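Local coordinates for protein lasso peptide isopeptidase AtxE2 (Asticcacaulis excentricus, PDB 5TXE) that hydrolyses the isopeptide bond of the lasso peptides astexin-2 and astexin-3, turning these threaded substrates into linear peptides, at residues E299-I304 and L339-I344; A54-P59 and Y317-E322; Q276-P281 and I483-A488; G349-C354 and V375-T380; L407-G412 and H468-E473. The protein carries 1 engineered substitution. All coordinates share one frame; numbering follows the deposited sequence.

Interaction 1: residues E299-I304 and L339-I344; sequences EACQNI and LKPVRI
Pro341 turns one corner of its ring toward Ala300 and Cys301. That corner is CG of Pro341. It lies 3.8 Å from Cys301 SG and 4.1 Å from Ala300 CB. Pro341 CG thus touches both residues, and Pro341 CD adds a looser touch on the sulfur, 4.2 Å from Cys301 SG. The methyl of Ala300 points toward the proline. SG of Cys301 stands anti to the carbonyl carbon (chi1 -78°), beside the backbone N, and this places the sulfur against the ring. The sulfur is not free to swing, since it is joined to Cys296 in a disulfide.

Ala300 and Cys301 are presented by a short 3-10 turn, residues 299-301, in which Gln302 N donates to Glu299 O over 3.1 Å. The contact is wholly apolar and modest in size. Phe318 and Glu298 also touch Pro341, and Tyr332 packs on Ala300, so the small patch continues into neighbouring side chains. The CB of Lys340 points away from 299-304, but its NZ forms a salt bridge with Glu298.

The arrangement ties a disulfide-closed loop to the chain entering strand 342-347. That loop runs from strand 294-295 to strand 304-310, while strand 342-347 is an outermost strand of the next four-stranded sheet. Such antiparallel sheets in succession are the blades of the beta-propeller of prolyl oligopeptidase relatives.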
# COMPACT_ATOMS: atom_id res chain seq x y z
N GLU A 299 -23.10 17.10 -8.90
CA GLU A 299 -22.02 16.23 -9.30
C GLU A 299 -21.02 16.08 -8.14
O GLU A 299 -20.43 15.03 -7.93
CB GLU A 299 -21.35 16.81 -10.58
CG GLU A 299 -20.53 15.79 -11.35
CD GLU A 299 -19.17 15.54 -10.73
OE1 GLU A 299 -18.55 16.52 -10.24
OE2 GLU A 299 -18.74 14.37 -10.67
N ALA A 300 -20.82 17.15 -7.40
CA ALA A 300 -19.91 17.15 -6.28
C ALA A 300 -20.19 16.11 -5.20
O ALA A 300 -19.31 15.80 -4.43
CB ALA A 300 -19.92 18.52 -5.65
N CYS A 301 -21.39 15.56 -5.16
CA CYS A 301 -21.87 14.67 -4.07
C CYS A 301 -21.56 13.26 -4.45
O CYS A 301 -21.94 12.34 -3.73
CB CYS A 301 -23.43 14.81 -3.87
SG CYS A 301 -24.00 16.30 -2.96
N GLN A 302 -20.93 13.05 -5.61
CA GLN A 302 -20.65 11.68 -6.09
C GLN A 302 -19.33 11.13 -5.63
O GLN A 302 -18.31 11.82 -5.66
CB GLN A 302 -20.66 11.60 -7.62
CG GLN A 302 -21.97 12.09 -8.25
CD GLN A 302 -22.39 11.25 -9.41
OE1 GLN A 302 -21.65 11.05 -10.40
NE2 GLN A 302 -23.58 10.72 -9.29
N ASN A 303 -19.38 9.87 -5.22
CA ASN A 303 -18.22 9.08 -4.85
C ASN A 303 -17.40 9.68 -3.70
O ASN A 303 -16.19 9.70 -3.70
CB ASN A 303 -17.41 8.77 -6.09
CG ASN A 303 -18.14 7.79 -7.00
OD1 ASN A 303 -18.68 6.76 -6.56
ND2 ASN A 303 -18.24 8.15 -8.26
N ILE A 304 -18.11 10.11 -2.68
CA ILE A 304 -17.50 10.63 -1.48
C ILE A 304 -16.66 9.54 -0.84
O ILE A 304 -17.05 8.38 -0.80
CB ILE A 304 -18.59 11.16 -0.51
CG1 ILE A 304 -19.18 12.43 -1.13
CG2 ILE A 304 -18.04 11.43 0.90
CD1 ILE A 304 -20.45 12.93 -0.48
N LEU A 339 -28.73 20.97 0.19
CA LEU A 339 -27.81 20.09 -0.54
C LEU A 339 -27.03 20.84 -1.62
O LEU A 339 -27.10 20.50 -2.81
CB LEU A 339 -28.58 18.94 -1.15
CG LEU A 339 -29.19 18.07 -0.05
CD1 LEU A 339 -30.13 17.05 -0.66
CD2 LEU A 339 -28.12 17.35 0.77
N LYS A 340 -26.29 21.84 -1.16
CA LYS A 340 -25.47 22.72 -2.00
C LYS A 340 -24.01 22.74 -1.54
O LYS A 340 -23.57 23.70 -0.94
CB LYS A 340 -26.00 24.17 -1.91
CG LYS A 340 -27.14 24.56 -2.86
CD LYS A 340 -27.41 23.65 -4.05
CE LYS A 340 -28.23 24.37 -5.11
NZ LYS A 340 -28.60 23.46 -6.23
N PRO A 341 -23.23 21.69 -1.84
CA PRO A 341 -21.83 21.68 -1.42
C PRO A 341 -20.98 22.67 -2.17
O PRO A 341 -21.20 22.89 -3.33
CB PRO A 341 -21.37 20.27 -1.69
CG PRO A 341 -22.37 19.69 -2.61
CD PRO A 341 -23.66 20.43 -2.44
N VAL A 342 -20.06 23.31 -1.46
CA VAL A 342 -19.10 24.23 -2.03
C VAL A 342 -17.66 23.71 -1.80
O VAL A 342 -17.29 23.35 -0.68
CB VAL A 342 -19.24 25.61 -1.39
CG1 VAL A 342 -18.22 26.58 -1.97
CG2 VAL A 342 -20.66 26.12 -1.63
N ARG A 343 -16.86 23.71 -2.86
CA ARG A 343 -15.46 23.26 -2.78
C ARG A 343 -14.64 24.28 -2.09
O ARG A 343 -14.65 25.41 -2.47
CB ARG A 343 -14.88 23.07 -4.17
CG ARG A 343 -13.59 22.25 -4.14
CD ARG A 343 -13.24 21.74 -5.51
NE ARG A 343 -12.72 22.82 -6.31
CZ ARG A 343 -12.36 22.69 -7.58
NH1 ARG A 343 -12.48 21.52 -8.18
NH2 ARG A 343 -11.88 23.72 -8.24
N ILE A 344 -13.90 23.90 -1.06
CA ILE A 344 -13.02 24.85 -0.40
C ILE A 344 -11.53 24.56 -0.55
O ILE A 344 -10.72 25.40 -0.23
CB ILE A 344 -13.35 24.97 1.09
CG1 ILE A 344 -13.30 23.63 1.77
CG2 ILE A 344 -14.75 25.56 1.27
CD1 ILE A 344 -13.36 23.76 3.27

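Interaction 2: residues A54-P59 and Y317-E322; sequences ASETTP and YFLRRE
The ionic part of the contact is a two-pronged salt bridge between Glu56 and Arg321. Arg321 meets the carboxylate side-on, through NE and one terminal nitrogen, with one oxygen for each. Arg321 NE donates to Glu56 OE2 over 3.0 Å. This bond is close to straight (166°), lies in the guanidinium plane and uses the syn lone pair. Arg321 NH2 donates to Glu56 OE1 over 2.9 Å, also on the syn side, but it is more bent and tilted from both planes. The two flat groups are nearly coplanar, 15° apart. Glu56 bends at its second torsion (chi2 93°), which turns the carboxylate to face the arginine.

The apolar part is smaller. Leu319 CD1 lies 3.9 Å from Glu56 CG, so the leucine packs on the aliphatic stem of the glutamate.

Hydrogen bonds within 54-59 shape the loop. Residues 55-58 form a type I beta turn, with Thr58 N donating to Ser55 O over 3.0 Å. Ser55 N donates to the side-chain hydroxyl, Thr58 OG1, over 2.8 Å. The turn, between strands 48-49 and 61-63, meets strand 315-322 of another sheet.

Glu56 is buried, and its OE2 also bonds Thr305 OG1. Arg321 lies close to a like charge, Arg441. The paired charges probably keep Glu56 ionised and offset the repulsion between the arginines, while two simultaneous bonds fix the rotation of the carboxylate.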
# COMPACT_ATOMS: atom_id res chain seq x y z
N ALA A 54 -1.31 4.52 2.40
CA ALA A 54 -2.35 5.05 3.24
C ALA A 54 -3.33 5.85 2.41
O ALA A 54 -2.95 6.48 1.45
CB ALA A 54 -1.74 5.97 4.26
N SER A 55 -4.58 5.83 2.82
CA SER A 55 -5.59 6.61 2.12
C SER A 55 -6.48 7.35 3.13
O SER A 55 -6.16 7.47 4.34
CB SER A 55 -6.40 5.67 1.21
OG SER A 55 -7.16 4.79 2.01
N GLU A 56 -7.63 7.82 2.66
CA GLU A 56 -8.50 8.68 3.48
C GLU A 56 -8.91 8.15 4.81
O GLU A 56 -8.99 8.90 5.75
CB GLU A 56 -9.79 9.06 2.72
CG GLU A 56 -9.59 10.04 1.59
CD GLU A 56 -9.39 9.33 0.27
OE1 GLU A 56 -8.70 8.26 0.23
OE2 GLU A 56 -9.95 9.82 -0.74
N THR A 57 -9.17 6.86 4.89
CA THR A 57 -9.64 6.26 6.13
C THR A 57 -8.56 5.55 6.92
O THR A 57 -8.86 4.81 7.86
CB THR A 57 -10.77 5.24 5.84
OG1 THR A 57 -10.25 4.20 5.04
CG2 THR A 57 -11.88 5.86 5.01
N THR A 58 -7.31 5.71 6.54
CA THR A 58 -6.24 5.05 7.30
C THR A 58 -6.16 5.69 8.68
O THR A 58 -5.89 6.90 8.79
CB THR A 58 -4.88 5.21 6.58
OG1 THR A 58 -4.91 4.53 5.32
CG2 THR A 58 -3.77 4.64 7.47
N PRO A 59 -6.36 4.91 9.74
CA PRO A 59 -6.48 5.55 11.07
C PRO A 59 -5.15 5.88 11.76
O PRO A 59 -4.87 5.39 12.87
CB PRO A 59 -7.23 4.50 11.88
CG PRO A 59 -6.77 3.18 11.27
CD PRO A 59 -6.55 3.45 9.80
N TYR A 317 -18.94 18.29 6.10
CA TYR A 317 -17.74 18.38 5.28
C TYR A 317 -17.46 17.01 4.67
O TYR A 317 -17.73 15.99 5.28
CB TYR A 317 -16.55 18.77 6.12
CG TYR A 317 -16.73 19.98 6.96
CD1 TYR A 317 -16.51 21.25 6.44
CD2 TYR A 317 -17.06 19.86 8.31
CE1 TYR A 317 -16.65 22.37 7.24
CE2 TYR A 317 -17.17 20.98 9.13
CZ TYR A 317 -16.98 22.24 8.61
OH TYR A 317 -17.14 23.36 9.47
N PHE A 318 -16.96 17.00 3.43
CA PHE A 318 -16.58 15.76 2.83
C PHE A 318 -15.43 15.81 1.85
O PHE A 318 -15.12 16.86 1.28
CB PHE A 318 -17.78 15.03 2.24
CG PHE A 318 -18.48 15.74 1.14
CD1 PHE A 318 -18.00 15.69 -0.15
CD2 PHE A 318 -19.69 16.39 1.37
CE1 PHE A 318 -18.67 16.29 -1.19
CE2 PHE A 318 -20.37 17.00 0.32
CZ PHE A 318 -19.86 16.94 -0.96
N LEU A 319 -14.79 14.66 1.69
CA LEU A 319 -13.68 14.48 0.77
C LEU A 319 -14.08 13.64 -0.39
O LEU A 319 -14.96 12.77 -0.27
CB LEU A 319 -12.55 13.67 1.43
CG LEU A 319 -11.65 14.43 2.40
CD1 LEU A 319 -10.63 13.48 3.02
CD2 LEU A 319 -10.94 15.55 1.66
N ARG A 320 -13.40 13.85 -1.51
CA ARG A 320 -13.55 12.94 -2.62
C ARG A 320 -12.41 13.12 -3.60
O ARG A 320 -11.62 14.06 -3.51
CB ARG A 320 -14.85 13.18 -3.35
CG ARG A 320 -14.80 14.51 -4.11
CD ARG A 320 -16.06 15.04 -4.70
NE ARG A 320 -16.67 14.18 -5.66
CZ ARG A 320 -16.86 14.50 -6.93
NH1 ARG A 320 -16.46 15.67 -7.42
NH2 ARG A 320 -17.45 13.60 -7.70
N ARG A 321 -12.35 12.20 -4.56
CA ARG A 321 -11.40 12.31 -5.66
C ARG A 321 -12.09 12.89 -6.87
O ARG A 321 -13.26 12.64 -7.06
CB ARG A 321 -10.85 10.94 -6.00
CG ARG A 321 -9.95 10.48 -4.90
CD ARG A 321 -10.13 9.04 -4.52
NE ARG A 321 -9.26 8.71 -3.40
CZ ARG A 321 -8.28 7.80 -3.41
NH1 ARG A 321 -8.04 7.05 -4.49
NH2 ARG A 321 -7.54 7.60 -2.32
N GLU A 322 -11.38 13.69 -7.64
CA GLU A 322 -11.96 14.32 -8.81
C GLU A 322 -10.86 14.80 -9.79
O GLU A 322 -9.69 14.59 -9.57
CB GLU A 322 -12.87 15.49 -8.38
CG GLU A 322 -12.17 16.59 -7.62
CD GLU A 322 -13.15 17.70 -7.20
OE1 GLU A 322 -14.26 17.37 -6.74
OE2 GLU A 322 -12.78 18.89 -7.32

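Interaction 3: residues Q276-P281 and I483-A488; sequences QNINAP and IAQSKA
Gln485 reaches from helix 482-490 toward Ile278 and Asn279 in the loop. Its CB leaves the helix pointing at the loop. CG stands anti to the backbone N (chi1 -173°), and the chain runs on extended, which carries the amide to the loop. Gln485 CD comes within 3.9 Å of Asn279 ND2. At the tip, Gln485 OE1 accepts a hydrogen bond from Asn279 ND2 over 3.1 Å, bent to 147°. OE1 lies in the amide plane of Asn279, yet the donor stands well above the carbonyl plane of Gln485, and the two amides are 62° apart. Asn279 OD1 is also near OE1, but two acceptors make no bond. Ile278 CD1 lies 3.5 Å from Gln485 OE1. The other branch, NE2, bonds Glu489 OE2.

Asn279 ND2 has a second and stronger partner, Gln477 O. If Asn279 were replaced by an alanine, Gln477 O and Gln485 OE1 would probably each lose a donor, leaving the glutamine amide held through NE2 but no longer through OE1.

Asn279 N donates to Asn277 OD1, an Asx turn that shapes the loop. This surface contact joins a propeller loop to a helix of the catalytic domain, the two-domain pairing of the prolyl oligopeptidase family.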
# COMPACT_ATOMS: atom_id res chain seq x y z
N GLN A 276 -26.85 -3.00 -6.07
CA GLN A 276 -26.08 -4.19 -6.49
C GLN A 276 -24.89 -3.84 -7.35
O GLN A 276 -23.83 -4.42 -7.15
CB GLN A 276 -26.91 -5.19 -7.29
CG GLN A 276 -27.68 -6.15 -6.42
CD GLN A 276 -28.81 -5.44 -5.72
OE1 GLN A 276 -29.53 -4.65 -6.34
NE2 GLN A 276 -28.95 -5.67 -4.42
N ASN A 277 -25.07 -2.92 -8.31
CA ASN A 277 -24.02 -2.53 -9.25
C ASN A 277 -22.89 -1.77 -8.56
O ASN A 277 -23.01 -0.60 -8.27
CB ASN A 277 -24.56 -1.67 -10.39
CG ASN A 277 -23.49 -1.28 -11.39
OD1 ASN A 277 -22.32 -1.66 -11.27
ND2 ASN A 277 -23.89 -0.56 -12.40
N ILE A 278 -21.77 -2.44 -8.33
CA ILE A 278 -20.65 -1.84 -7.61
C ILE A 278 -19.97 -0.69 -8.37
O ILE A 278 -19.18 0.03 -7.82
CB ILE A 278 -19.57 -2.90 -7.24
CG1 ILE A 278 -18.84 -3.40 -8.51
CG2 ILE A 278 -20.18 -4.05 -6.44
CD1 ILE A 278 -17.73 -4.40 -8.27
N ASN A 279 -20.23 -0.52 -9.65
CA ASN A 279 -19.55 0.54 -10.39
C ASN A 279 -20.42 1.73 -10.62
O ASN A 279 -19.97 2.73 -11.15
CB ASN A 279 -19.03 0.00 -11.71
CG ASN A 279 -17.99 -1.10 -11.50
OD1 ASN A 279 -17.31 -1.12 -10.46
ND2 ASN A 279 -17.91 -2.05 -12.45
N ALA A 280 -21.67 1.65 -10.18
CA ALA A 280 -22.53 2.81 -10.16
C ALA A 280 -21.99 3.76 -9.11
O ALA A 280 -21.60 3.38 -8.01
CB ALA A 280 -23.97 2.44 -9.84
N PRO A 281 -21.96 5.03 -9.47
CA PRO A 281 -21.52 6.06 -8.54
C PRO A 281 -22.44 6.18 -7.32
O PRO A 281 -23.63 5.92 -7.41
CB PRO A 281 -21.54 7.33 -9.39
CG PRO A 281 -22.56 7.06 -10.43
CD PRO A 281 -22.56 5.58 -10.70
N ILE A 483 -15.26 -9.85 -7.61
CA ILE A 483 -14.74 -11.13 -8.08
C ILE A 483 -15.23 -11.38 -9.53
O ILE A 483 -14.42 -11.74 -10.39
CB ILE A 483 -15.09 -12.31 -7.12
CG1 ILE A 483 -14.64 -11.96 -5.69
CG2 ILE A 483 -14.42 -13.61 -7.59
CD1 ILE A 483 -14.92 -13.03 -4.65
N ALA A 484 -16.51 -11.15 -9.81
CA ALA A 484 -16.99 -11.25 -11.19
C ALA A 484 -16.37 -10.22 -12.15
O ALA A 484 -16.21 -10.47 -13.34
CB ALA A 484 -18.51 -11.14 -11.24
N GLN A 485 -16.04 -9.05 -11.62
CA GLN A 485 -15.46 -8.02 -12.46
C GLN A 485 -14.07 -8.47 -12.87
O GLN A 485 -13.68 -8.32 -14.04
CB GLN A 485 -15.32 -6.69 -11.69
CG GLN A 485 -14.88 -5.51 -12.55
CD GLN A 485 -14.76 -4.21 -11.75
OE1 GLN A 485 -15.73 -3.75 -11.13
NE2 GLN A 485 -13.59 -3.62 -11.77
N SER A 486 -13.33 -8.99 -11.88
CA SER A 486 -12.00 -9.53 -12.08
C SER A 486 -12.02 -10.59 -13.17
O SER A 486 -11.14 -10.59 -14.02
CB SER A 486 -11.38 -10.12 -10.79
OG SER A 486 -10.10 -10.68 -11.09
N LYS A 487 -13.04 -11.43 -13.16
CA LYS A 487 -13.16 -12.48 -14.13
C LYS A 487 -13.28 -11.91 -15.53
O LYS A 487 -12.59 -12.37 -16.45
CB LYS A 487 -14.35 -13.33 -13.78
CG LYS A 487 -14.44 -14.60 -14.56
CD LYS A 487 -15.63 -15.36 -14.01
CE LYS A 487 -16.18 -16.33 -15.04
NZ LYS A 487 -15.14 -17.31 -15.41
N ALA A 488 -14.08 -10.86 -15.68
CA ALA A 488 -14.11 -10.17 -16.98
C ALA A 488 -12.77 -9.50 -17.37
O ALA A 488 -12.37 -9.54 -18.54
CB ALA A 488 -15.20 -9.11 -16.99

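Interaction 4: residues G349-C354 and V375-T380; sequences GLLQGC and VTLNLT
Strands 350-357 and 373-378 are not neighbours in their sheet, because strand 360-367 runs between them, and the nearest CA atoms of the two segments, those of Leu351 and Val375, are 8.9 Å apart. The contact is therefore made by side chains alone. Leu351, Val375 and Leu377 all point their CB atoms toward the other segment. Leu351 forks over both partners. Leu351 CD1 meets Leu377 CD2 at 3.6 Å, methyl on methyl, and the two leucines cross at about a right angle. Leu351 CD2 reaches Val375 CG1 more loosely, at 4.5 Å. The close methyl contact goes with a Leu377 side chain turned away from the common staggered settings (chi1 -146°).

All three residues are buried. Met329 and Leu331 of strand 328-335 pack on Leu351 and Leu377 respectively, so the patch is continued by the neighbouring sheet. Met384 touches Val375 and Leu377 from the next strand.

Within strand 350-357 the chain turns a corner at Gly353, whose positive phi suits a residue without a side chain. Cys354 is tied to Cys363 by a disulfide. On the other segment Asn378 OD1 accepts from Thr380 N over 2.8 Å, in the carbonyl plane, forming an Asx turn as the strand gives out.

Apolar residues spanning one blade and meeting the next are the kind of packing that holds blades face to face in a beta-propeller.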
# COMPACT_ATOMS: atom_id res chain seq x y z
N GLY A 349 -2.19 14.97 -4.56
CA GLY A 349 -1.78 14.51 -3.25
C GLY A 349 -2.89 13.75 -2.56
O GLY A 349 -3.90 13.40 -3.17
N LEU A 350 -2.68 13.51 -1.29
CA LEU A 350 -3.57 12.75 -0.48
C LEU A 350 -3.71 13.41 0.87
O LEU A 350 -2.76 13.99 1.37
CB LEU A 350 -3.00 11.34 -0.26
CG LEU A 350 -2.74 10.48 -1.49
CD1 LEU A 350 -1.80 9.28 -1.26
CD2 LEU A 350 -4.09 10.01 -1.99
N LEU A 351 -4.90 13.29 1.44
CA LEU A 351 -5.14 13.60 2.84
C LEU A 351 -5.60 12.33 3.49
O LEU A 351 -6.55 11.72 3.03
CB LEU A 351 -6.24 14.63 3.01
CG LEU A 351 -6.00 16.00 2.47
CD1 LEU A 351 -7.28 16.80 2.69
CD2 LEU A 351 -4.84 16.67 3.16
N GLN A 352 -4.94 11.95 4.57
CA GLN A 352 -5.12 10.65 5.15
C GLN A 352 -5.43 10.77 6.63
O GLN A 352 -4.81 11.56 7.35
CB GLN A 352 -3.81 9.87 4.97
CG GLN A 352 -3.43 9.67 3.51
CD GLN A 352 -1.93 9.69 3.28
OE1 GLN A 352 -1.19 10.42 3.93
NE2 GLN A 352 -1.49 8.94 2.30
N GLY A 353 -6.35 9.96 7.11
CA GLY A 353 -6.58 9.85 8.55
C GLY A 353 -7.18 11.06 9.25
O GLY A 353 -7.15 11.16 10.49
N CYS A 354 -7.71 11.98 8.45
CA CYS A 354 -8.17 13.26 8.95
C CYS A 354 -9.19 13.12 10.07
O CYS A 354 -10.09 12.28 10.00
CB CYS A 354 -8.82 14.06 7.85
SG CYS A 354 -7.82 14.55 6.41
N VAL A 375 -0.68 18.13 8.85
CA VAL A 375 -1.12 19.37 8.26
C VAL A 375 -2.44 19.71 8.92
O VAL A 375 -3.13 18.80 9.42
CB VAL A 375 -1.20 19.04 6.77
CG1 VAL A 375 -2.57 19.09 6.15
CG2 VAL A 375 -0.05 19.60 5.98
N THR A 376 -2.76 21.01 9.02
CA THR A 376 -4.13 21.44 9.42
C THR A 376 -4.81 22.11 8.26
O THR A 376 -4.22 22.84 7.51
CB THR A 376 -4.19 22.40 10.64
OG1 THR A 376 -3.43 23.57 10.36
CG2 THR A 376 -3.61 21.80 11.85
N LEU A 377 -6.07 21.80 8.09
CA LEU A 377 -6.82 22.38 7.01
C LEU A 377 -7.93 23.25 7.63
O LEU A 377 -8.75 22.77 8.42
CB LEU A 377 -7.38 21.25 6.18
CG LEU A 377 -7.52 21.46 4.68
CD1 LEU A 377 -6.44 22.33 4.07
CD2 LEU A 377 -7.44 20.13 3.98
N ASN A 378 -7.94 24.54 7.31
CA ASN A 378 -8.99 25.44 7.79
C ASN A 378 -10.33 25.17 7.07
O ASN A 378 -10.44 25.29 5.86
CB ASN A 378 -8.51 26.88 7.60
CG ASN A 378 -9.48 27.92 8.14
OD1 ASN A 378 -10.70 27.85 7.95
ND2 ASN A 378 -8.93 28.93 8.76
N LEU A 379 -11.35 24.81 7.83
CA LEU A 379 -12.62 24.41 7.23
C LEU A 379 -13.55 25.57 6.79
O LEU A 379 -14.71 25.34 6.39
CB LEU A 379 -13.37 23.48 8.19
CG LEU A 379 -12.67 22.15 8.43
CD1 LEU A 379 -13.48 21.29 9.39
CD2 LEU A 379 -12.45 21.43 7.11
N THR A 380 -13.07 26.81 6.89
CA THR A 380 -13.80 27.97 6.45
C THR A 380 -13.16 28.46 5.17
O THR A 380 -13.82 28.49 4.13
CB THR A 380 -13.74 29.09 7.51
OG1 THR A 380 -14.34 28.62 8.74
CG2 THR A 380 -14.48 30.33 6.98

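Interaction 5: residues L407-G412 and H468-E473; sequences LRNRNG and HSPRSE
Asn409 OD1 is gripped by two backbone N-H groups while the other arm of the same amide faces Pro470. Asn411 N donates to Asn409 OD1 over 2.8 Å, bent to 132° and from above the carbonyl plane, forming an Asx turn. Ile413 N is the second donor. Asn409 ND2 bonds Thr502 OG1, and it also lies 4.4 Å from Pro470 CG. The amide is thus held on both arms, and the proline ring merely rests beside it.

The second touch pairs Asn411 with Glu473. The two side chains cross at about a right angle, but their flat ends are only 22° apart. Glu473 OE2 lies 3.7 Å from Asn411 CG. Glu473 runs extended beyond CG (chi2 173°), which brings the carboxylate up to the turn. Were Asn411 an alanine, the Glu473 carboxylate would probably lose its polar neighbour on the turn, and a gap would be likely to open between the two.

Residues 409-412 form a type I beta turn, closed by Gly412 N donating to Asn409 O over 2.7 Å. Arg408 NH1 bonds Gly412 O over 2.9 Å, bracing the turn.

This turn links strands 401-408 and 414-421, the first hairpin of the mixed sheet. It packs on the loop after strand 463-467, where the backbones of Ser469 and catalytically important Tyr438 are hydrogen-bonded. The setting is that of an alpha/beta-hydrolase domain.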
# COMPACT_ATOMS: atom_id res chain seq x y z
N LEU A 407 -3.52 11.95 -20.48
CA LEU A 407 -3.93 11.58 -21.78
C LEU A 407 -5.16 10.66 -21.70
O LEU A 407 -5.58 10.24 -20.60
CB LEU A 407 -2.79 10.95 -22.58
CG LEU A 407 -2.14 9.64 -22.11
CD1 LEU A 407 -2.97 8.40 -22.41
CD2 LEU A 407 -0.78 9.53 -22.82
N ARG A 408 -5.76 10.43 -22.86
CA ARG A 408 -6.86 9.52 -22.94
C ARG A 408 -6.23 8.43 -23.72
O ARG A 408 -5.52 8.70 -24.68
CB ARG A 408 -8.04 10.11 -23.69
CG ARG A 408 -9.29 9.25 -23.55
CD ARG A 408 -10.50 9.87 -24.24
NE ARG A 408 -11.03 11.08 -23.59
CZ ARG A 408 -11.82 11.09 -22.53
NH1 ARG A 408 -12.14 9.96 -21.89
NH2 ARG A 408 -12.26 12.24 -22.05
N ASN A 409 -6.43 7.20 -23.28
CA ASN A 409 -5.77 6.09 -23.92
C ASN A 409 -6.61 5.61 -25.10
O ASN A 409 -7.73 6.09 -25.30
CB ASN A 409 -5.40 4.98 -22.91
CG ASN A 409 -6.56 4.12 -22.44
OD1 ASN A 409 -7.64 4.15 -22.98
ND2 ASN A 409 -6.32 3.34 -21.36
N ARG A 410 -6.05 4.66 -25.84
CA ARG A 410 -6.70 4.14 -27.03
C ARG A 410 -8.05 3.47 -26.75
O ARG A 410 -8.88 3.32 -27.63
CB ARG A 410 -5.73 3.27 -27.86
CG ARG A 410 -4.92 2.14 -27.19
CD ARG A 410 -4.28 1.29 -28.31
NE ARG A 410 -2.88 0.90 -28.23
CZ ARG A 410 -1.82 1.71 -28.30
NH1 ARG A 410 -1.97 3.01 -28.34
NH2 ARG A 410 -0.60 1.20 -28.29
N ASN A 411 -8.32 3.11 -25.51
CA ASN A 411 -9.63 2.60 -25.19
C ASN A 411 -10.54 3.67 -24.63
O ASN A 411 -11.57 3.33 -24.03
CB ASN A 411 -9.46 1.47 -24.19
CG ASN A 411 -8.60 0.36 -24.77
OD1 ASN A 411 -7.42 0.17 -24.43
ND2 ASN A 411 -9.19 -0.36 -25.70
N GLY A 412 -10.17 4.94 -24.80
CA GLY A 412 -11.03 6.06 -24.35
C GLY A 412 -10.95 6.41 -22.87
O GLY A 412 -11.78 7.11 -22.35
N HIS A 468 0.45 5.60 -13.03
CA HIS A 468 -0.71 5.37 -12.25
C HIS A 468 -1.63 4.54 -13.08
O HIS A 468 -2.24 5.01 -14.00
CB HIS A 468 -1.39 6.64 -11.84
CG HIS A 468 -2.46 6.40 -10.85
ND1 HIS A 468 -2.22 6.44 -9.49
CD2 HIS A 468 -3.76 6.03 -11.00
CE1 HIS A 468 -3.33 6.12 -8.84
NE2 HIS A 468 -4.29 5.89 -9.73
N SER A 469 -1.73 3.29 -12.75
CA SER A 469 -2.48 2.39 -13.56
C SER A 469 -3.92 2.88 -13.77
O SER A 469 -4.59 3.27 -12.83
CB SER A 469 -2.52 1.04 -12.87
OG SER A 469 -2.89 0.10 -13.84
N PRO A 470 -4.44 2.79 -15.01
CA PRO A 470 -5.76 3.33 -15.20
C PRO A 470 -6.89 2.37 -14.85
O PRO A 470 -6.68 1.15 -14.67
CB PRO A 470 -5.78 3.60 -16.71
CG PRO A 470 -5.00 2.46 -17.25
CD PRO A 470 -3.87 2.30 -16.27
N ARG A 471 -8.09 2.93 -14.80
CA ARG A 471 -9.32 2.16 -14.72
C ARG A 471 -9.49 1.15 -15.85
O ARG A 471 -9.04 1.37 -17.00
CB ARG A 471 -10.53 3.10 -14.66
CG ARG A 471 -10.69 3.72 -13.27
CD ARG A 471 -12.00 4.46 -13.09
NE ARG A 471 -13.19 3.60 -13.26
CZ ARG A 471 -14.44 4.05 -13.37
NH1 ARG A 471 -14.70 5.35 -13.29
NH2 ARG A 471 -15.45 3.20 -13.55
N SER A 472 -10.10 0.01 -15.51
CA SER A 472 -10.34 -0.99 -16.53
C SER A 472 -11.67 -0.67 -17.24
O SER A 472 -12.52 -0.01 -16.67
CB SER A 472 -10.45 -2.38 -15.93
OG SER A 472 -11.58 -2.44 -15.09
N GLU A 473 -11.84 -1.19 -18.45
CA GLU A 473 -13.13 -1.11 -19.17
C GLU A 473 -14.25 -1.73 -18.33
O GLU A 473 -15.34 -1.18 -18.24
CB GLU A 473 -13.02 -1.83 -20.53
CG GLU A 473 -11.95 -1.19 -21.44
CD GLU A 473 -11.66 -1.94 -22.76
OE1 GLU A 473 -12.62 -2.13 -23.53
OE2 GLU A 473 -10.47 -2.31 -23.03

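From the N terminus, the 54-59 turn comes first. Interaction 2 closes a loop of over 250 residues by bringing this turn to strand 315-322. Interaction 3 starts at 276-281 and ends at 483-488, so it crosses interaction 2 and encloses interactions 1, 4 and 5. Interaction 1 closes a short loop around one blade and crosses interaction 2, to which it is joined by the Arg343-Glu322 salt bridge. Interaction 4 follows in series within the next blade and touches interaction 2 through Ala54 and Gln352. Interaction 5 comes last and lies in the hydrolase domain. Interactions 1 and 2 tie propeller blades together, interaction 4 packs within one, and interaction 3 joins the two domains.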